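Local structure of aminoglycoside N(3)-acetyltransferase (Enterobacter cloacae, 6NP3) at residues D165-T168 / A169-Y172; D229-R233 / T234-Q238. The protein probably confers resistance to 2-deoxystreptamine antibiotics such as gentamicin by transferring an acetyl group from acetyl-CoA to their 3-amino group. All blocks are in the same frame, centred on the assembly; numbering follows the deposited sequence.

Contact 1 (D165-T168 / A169-Y172). With LLL ((2R,3R,4R,5R)-2-((1S,2S,3R,4S,6R)-4,6-diamino-3-((2R,3R,6S)-3-amino-6-(aminomethyl)-tetrahydro-2H-pyran-2-yloxy)-2-hydr oxycyclohexyloxy)-5-methyl-4-(methylamino)-tetrahydro-2H-pyran-3,5-diol), chain B.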
loop_
_atom_site.group_PDB
_atom_site.type_symbol
_atom_site.label_atom_id
_atom_site.label_comp_id
_atom_site.label_asym_id
_atom_site.label_seq_id
_atom_site.Cartn_x
_atom_site.Cartn_y
_atom_site.Cartn_z
ATOM N N ASP A 165 -10.675 5.523 -0.857
ATOM C CA ASP A 165 -9.896 5.137 -2.023
ATOM C C ASP A 165 -8.520 4.604 -1.655
ATOM O O ASP A 165 -7.828 4.067 -2.526
ATOM C CB ASP A 165 -9.654 6.359 -2.918
ATOM C CG ASP A 165 -8.647 7.334 -2.302
ATOM O OD1 ASP A 165 -9.036 8.050 -1.368
ATOM O OD2 ASP A 165 -7.465 7.359 -2.709
ATOM N N ALA A 166 -8.098 4.757 -0.401
ATOM C CA ALA A 166 -6.701 4.571 -0.039
ATOM C C ALA A 166 -6.321 3.129 0.259
ATOM O O ALA A 166 -5.139 2.855 0.415
ATOM C CB ALA A 166 -6.384 5.415 1.195
ATOM N N VAL A 167 -7.269 2.199 0.235
ATOM C CA VAL A 167 -7.080 0.862 0.814
ATOM C C VAL A 167 -6.438 -0.089 -0.201
ATOM O O VAL A 167 -7.110 -0.863 -0.899
ATOM C CB VAL A 167 -8.421 0.327 1.320
ATOM C CG1 VAL A 167 -8.210 -0.996 2.005
ATOM C CG2 VAL A 167 -9.139 1.324 2.216
ATOM N N THR A 168 -5.111 -0.034 -0.270
ATOM C CA THR A 168 -4.370 -0.808 -1.259
ATOM C C THR A 168 -4.688 -2.285 -1.176
ATOM O O THR A 168 -4.684 -2.976 -2.199
ATOM C CB THR A 168 -2.870 -0.611 -1.026
ATOM O OG1 THR A 168 -2.590 0.787 -0.844
ATOM C CG2 THR A 168 -2.056 -1.178 -2.130
ATOM N N ALA A 169 -4.921 -2.800 0.023
ATOM C CA ALA A 169 -5.148 -4.225 0.128
ATOM C C ALA A 169 -6.338 -4.693 -0.695
ATOM O O ALA A 169 -6.376 -5.871 -1.079
ATOM C CB ALA A 169 -5.321 -4.658 1.567
ATOM N N LEU A 170 -7.319 -3.823 -0.953
ATOM C CA LEU A 170 -8.456 -4.226 -1.772
ATOM C C LEU A 170 -8.085 -4.523 -3.218
ATOM O O LEU A 170 -8.876 -5.171 -3.912
ATOM C CB LEU A 170 -9.586 -3.206 -1.677
ATOM C CG LEU A 170 -10.478 -3.373 -0.448
ATOM C CD1 LEU A 170 -11.370 -2.175 -0.263
ATOM C CD2 LEU A 170 -11.292 -4.649 -0.588
ATOM N N HIS A 171 -6.922 -4.082 -3.698
ATOM C CA HIS A 171 -6.462 -4.589 -4.989
ATOM C C HIS A 171 -6.274 -6.101 -4.992
ATOM O O HIS A 171 -6.320 -6.699 -6.079
ATOM C CB HIS A 171 -5.224 -3.835 -5.476
ATOM C CG HIS A 171 -5.467 -2.378 -5.714
ATOM N ND1 HIS A 171 -6.400 -1.921 -6.616
ATOM C CD2 HIS A 171 -4.889 -1.272 -5.186
ATOM C CE1 HIS A 171 -6.388 -0.600 -6.629
ATOM N NE2 HIS A 171 -5.478 -0.181 -5.770
ATOM N N TYR A 172 -6.060 -6.738 -3.839
ATOM C CA TYR A 172 -6.029 -8.200 -3.822
ATOM C C TYR A 172 -7.393 -8.764 -4.197
ATOM O O TYR A 172 -7.490 -9.742 -4.947
ATOM C CB TYR A 172 -5.581 -8.685 -2.437
ATOM C CG TYR A 172 -5.502 -10.186 -2.336
ATOM C CD1 TYR A 172 -6.637 -10.946 -2.157
ATOM C CD2 TYR A 172 -4.306 -10.854 -2.458
ATOM C CE1 TYR A 172 -6.592 -12.330 -2.119
ATOM C CE2 TYR A 172 -4.255 -12.231 -2.387
ATOM C CZ TYR A 172 -5.402 -12.967 -2.222
ATOM O OH TYR A 172 -5.329 -14.351 -2.190
HETATM C C11 LLL B . -5.141 6.492 -7.355
HETATM O O11 LLL B . -4.827 5.247 -6.678
HETATM C C21 LLL B . -5.524 7.505 -6.278
HETATM N N21 LLL B . -4.476 7.476 -5.263
HETATM C C31 LLL B . -6.770 7.081 -5.592
HETATM C C41 LLL B . -7.883 7.008 -6.625
HETATM C C51 LLL B . -7.449 6.038 -7.719
HETATM O O51 LLL B . -6.226 6.432 -8.275
HETATM C C61 LLL B . -8.471 6.010 -8.835
HETATM N N61 LLL B . -8.003 5.078 -9.860
HETATM C C12 LLL B . -1.852 2.399 -7.579
HETATM N N12 LLL B . -1.061 1.304 -8.124
HETATM C C22 LLL B . -3.186 1.902 -7.023
HETATM C C32 LLL B . -3.899 3.092 -6.412
HETATM N N32 LLL B . -5.175 2.649 -5.844
HETATM C C42 LLL B . -4.195 4.202 -7.422
HETATM C C52 LLL B . -2.892 4.623 -8.103
HETATM O O52 LLL B . -3.208 5.502 -9.157
HETATM C C62 LLL B . -2.122 3.445 -8.667
HETATM O O62 LLL B . -0.870 3.917 -9.131
HETATM C C13 LLL B . -0.495 3.588 -10.470
HETATM C C23 LLL B . 1.029 3.491 -10.478
HETATM O O23 LLL B . 1.414 2.559 -9.489
HETATM C C33 LLL B . 1.660 4.846 -10.108
HETATM N N33 LLL B . 3.132 4.766 -10.232
HETATM C C43 LLL B . 1.094 5.926 -11.053
HETATM O O43 LLL B . 1.626 5.664 -12.336
HETATM C C53 LLL B . -0.437 5.871 -11.075
HETATM O O53 LLL B . -0.927 4.593 -11.408
HETATM C C83 LLL B . 1.512 7.322 -10.576
HETATM C C93 LLL B . 3.792 5.207 -8.984
#
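Thr168 and His171 meet where the loop following strand 156-160 winds into helix 170-176. A type I beta turn from Val167 to Leu170 starts the winding: Leu170 N donates to Val167 O at 3.0 Å, and one residue on His171 N donates to Thr168 O at 2.9 Å. Both N-H groups lie well above the plane of the carbonyl that receives them, as expected of i to i+3 bonds in a tightly wound chain. The packed part is buried. Val167 carries CG1 anti to the backbone N (chi1 -176°), which lays this methyl 4.1 Å from CD1 of Leu170; Leu170 in turn is covered by Val223 and Ile226 of helix 222-233 and by Ile254. The His171 side chain lies obliquely across Thr168. With its CG beside the backbone N (chi1 -62°), His171 CD2 lies 3.4 Å from Thr168 O and 4.2 Å from the methyl CG2 of Thr168. The buried imidazole turns its edge to gentamicin, whose amine N32 lies close to the ring plane and donates to His171 NE2 at 2.8 Å. The other ring nitrogen, ND1, is hydrogen-bonded to Glu174, and Tyr141 meets the ring while its hydroxyl also binds the drug. Looseness is confined to Asp165 and Ala166, which are partly exposed and each modelled in two conformers. Thr168 and His171 also contact acetyl-CoA in its complex with this enzyme, so the turn probably borders both substrate sites. N32 is the 3-amino group of the deoxystreptamine ring, the nitrogen that is acetylated. The line from Glu174 through His171 to this amine is therefore consistent with a triad-like relay in which histidine prepares the acceptor nitrogen for acetyl transfer.

Contact 2 (D229-R233 / T234-Q238)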
loop_
_atom_site.group_PDB
_atom_site.type_symbol
_atom_site.label_atom_id
_atom_site.label_comp_id
_atom_site.label_asym_id
_atom_site.label_seq_id
_atom_site.Cartn_x
_atom_site.Cartn_y
_atom_site.Cartn_z
ATOM N N ASP A 229 -18.934 1.137 1.099
ATOM C CA ASP A 229 -19.980 0.198 1.489
ATOM C C ASP A 229 -19.600 -0.509 2.781
ATOM O O ASP A 229 -20.369 -0.515 3.750
ATOM C CB ASP A 229 -20.231 -0.811 0.364
ATOM C CG ASP A 229 -21.567 -0.605 -0.329
ATOM O OD1 ASP A 229 -22.376 0.228 0.120
ATOM O OD2 ASP A 229 -21.825 -1.289 -1.336
ATOM N N TYR A 230 -18.366 -1.017 2.844
ATOM C CA TYR A 230 -17.929 -1.785 4.010
ATOM C C TYR A 230 -18.034 -0.947 5.268
ATOM O O TYR A 230 -18.536 -1.409 6.295
ATOM C CB TYR A 230 -16.492 -2.254 3.813
ATOM C CG TYR A 230 -15.913 -3.036 4.946
ATOM C CD1 TYR A 230 -16.138 -4.372 5.044
ATOM C CD2 TYR A 230 -15.121 -2.430 5.917
ATOM C CE1 TYR A 230 -15.556 -5.115 6.062
ATOM C CE2 TYR A 230 -14.568 -3.149 6.943
ATOM C CZ TYR A 230 -14.790 -4.484 7.014
ATOM O OH TYR A 230 -14.195 -5.174 8.043
ATOM N N LEU A 231 -17.566 0.290 5.195
ATOM C CA LEU A 231 -17.562 1.139 6.372
ATOM C C LEU A 231 -18.966 1.543 6.782
ATOM O O LEU A 231 -19.194 1.836 7.959
ATOM C CB LEU A 231 -16.693 2.366 6.122
ATOM C CG LEU A 231 -15.202 2.038 5.993
ATOM C CD1 LEU A 231 -14.414 3.269 5.549
ATOM C CD2 LEU A 231 -14.626 1.510 7.304
ATOM N N ALA A 232 -19.918 1.523 5.864
ATOM C CA ALA A 232 -21.302 1.793 6.226
ATOM C C ALA A 232 -21.973 0.600 6.869
ATOM O O ALA A 232 -23.066 0.761 7.423
ATOM C CB ALA A 232 -22.103 2.161 4.973
ATOM N N ARG A 233 -21.361 -0.588 6.796
ATOM C CA ARG A 233 -22.004 -1.835 7.162
ATOM C C ARG A 233 -21.308 -2.595 8.278
ATOM O O ARG A 233 -21.759 -3.696 8.604
ATOM C CB ARG A 233 -22.047 -2.765 5.940
ATOM C CG ARG A 233 -23.043 -2.337 4.879
ATOM C CD ARG A 233 -22.866 -3.168 3.619
ATOM N NE ARG A 233 -23.841 -2.842 2.579
ATOM C CZ ARG A 233 -24.860 -3.625 2.240
ATOM N NH1 ARG A 233 -25.039 -4.790 2.845
ATOM N NH2 ARG A 233 -25.694 -3.242 1.285
ATOM N N THR A 234 -20.233 -2.057 8.863
ATOM C CA THR A 234 -19.345 -2.820 9.731
ATOM C C THR A 234 -18.939 -1.981 10.922
ATOM O O THR A 234 -18.663 -0.787 10.791
ATOM C CB THR A 234 -18.063 -3.205 8.967
ATOM O OG1 THR A 234 -18.417 -3.776 7.705
ATOM C CG2 THR A 234 -17.243 -4.200 9.738
ATOM N N ARG A 235 -18.889 -2.622 12.076
ATOM C CA ARG A 235 -18.288 -2.007 13.250
ATOM C C ARG A 235 -16.779 -1.978 13.078
ATOM O O ARG A 235 -16.151 -3.021 12.869
ATOM C CB ARG A 235 -18.684 -2.776 14.506
ATOM C CG ARG A 235 -20.162 -2.575 14.826
ATOM C CD ARG A 235 -20.552 -3.207 16.141
ATOM N NE ARG A 235 -19.945 -2.518 17.275
ATOM C CZ ARG A 235 -20.200 -2.815 18.542
ATOM N NH1 ARG A 235 -21.040 -3.794 18.817
ATOM N NH2 ARG A 235 -19.608 -2.147 19.518
ATOM N N VAL A 236 -16.222 -0.780 13.153
ATOM C CA VAL A 236 -14.806 -0.510 12.968
ATOM C C VAL A 236 -14.417 0.547 13.994
ATOM O O VAL A 236 -15.061 1.600 14.085
ATOM C CB VAL A 236 -14.570 0.003 11.534
ATOM C CG1 VAL A 236 -13.146 0.477 11.371
ATOM C CG2 VAL A 236 -14.929 -1.049 10.483
ATOM N N ALA A 237 -13.360 0.293 14.766
ATOM C CA ALA A 237 -12.920 1.289 15.733
ATOM C C ALA A 237 -12.541 2.579 15.026
ATOM O O ALA A 237 -11.803 2.568 14.033
ATOM C CB ALA A 237 -11.719 0.772 16.527
ATOM N N GLN A 238 -13.060 3.692 15.547
ATOM C CA GLN A 238 -12.827 5.019 15.016
ATOM C C GLN A 238 -12.363 5.903 16.159
ATOM O O GLN A 238 -12.801 5.751 17.303
ATOM C CB GLN A 238 -14.118 5.581 14.424
ATOM C CG GLN A 238 -14.655 4.747 13.248
ATOM C CD GLN A 238 -16.154 4.864 13.067
ATOM O OE1 GLN A 238 -16.681 5.947 12.830
ATOM N NE2 GLN A 238 -16.847 3.743 13.191
HETATM O O HOH W 1 -17.541 1.665 10.016
#
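The last turn of helix 222-233 gives way here to the extended chain leading into edge strand 237-241, where the Thr234 side chain lies over the ring of Tyr230. Its hydroxyl OG1 donates to the backbone oxygen of Tyr230 at 2.8 Å, four residues back. Thr234 N, though near the same oxygen, has too poor an angle to bond, so the side chain takes the place of the helical N-H. Tyr230 O is held twice, since Arg233 N also donates to it, from the opposite face of the carbonyl plane. With OG1 beside the backbone N (chi1 -49°), the hydroxyl sits over the centre of the Tyr230 ring, 3.5 Å above its plane. Thr234 CB makes a CH-pi contact with the same face, 4.1 Å from the ring centroid, while the methyl CG2 reaches toward the phenol end, 3.6 Å from Tyr230 OH. That phenol oxygen is hydrogen-bonded to Asp253, and Phe257 meets the ring edge-to-face. Further along, Val236 CG2 touches both Tyr230 CE2 and Leu231 CD2, each at 4.1 Å, joining the helix to the chain that leads into the strand. A water bridges the two segments, donating to Leu231 O at 2.6 Å and to Thr234 O at 2.8 Å. Gln238 NE2 lies in the carbonyl plane of Val236 and donates to that oxygen. Where the helix gives way, Tyr230 O thus takes both a backbone N-H and a hydroxyl, a water joins Leu231 O to Thr234 O, and the tyrosine ring, fixed at its OH by Asp253, lies under the hydroxyl and CB of Thr234.

Overall arrangement
The two contacts lie in series along the chain, with centres 15 Å apart and nearest atoms about 7 Å apart, and do not touch. Helix 222-233 spans the gap: Val223, Glu224 and Ile226, from its first half, pack on the 165-172 segment, whereas its last turn forms contact 2. Ile254 of helix 251-265 also serves both, touching Leu170 and Tyr230. Contact 1 is central, about 7 Å from the chain centre, and lines the gentamicin pocket; contact 2 is peripheral, at about 20 Å. His26, a CoA-binding residue, marks the difference, its side chain lying about 3 Å from that of Thr168 but about 10 Å from that of Leu231.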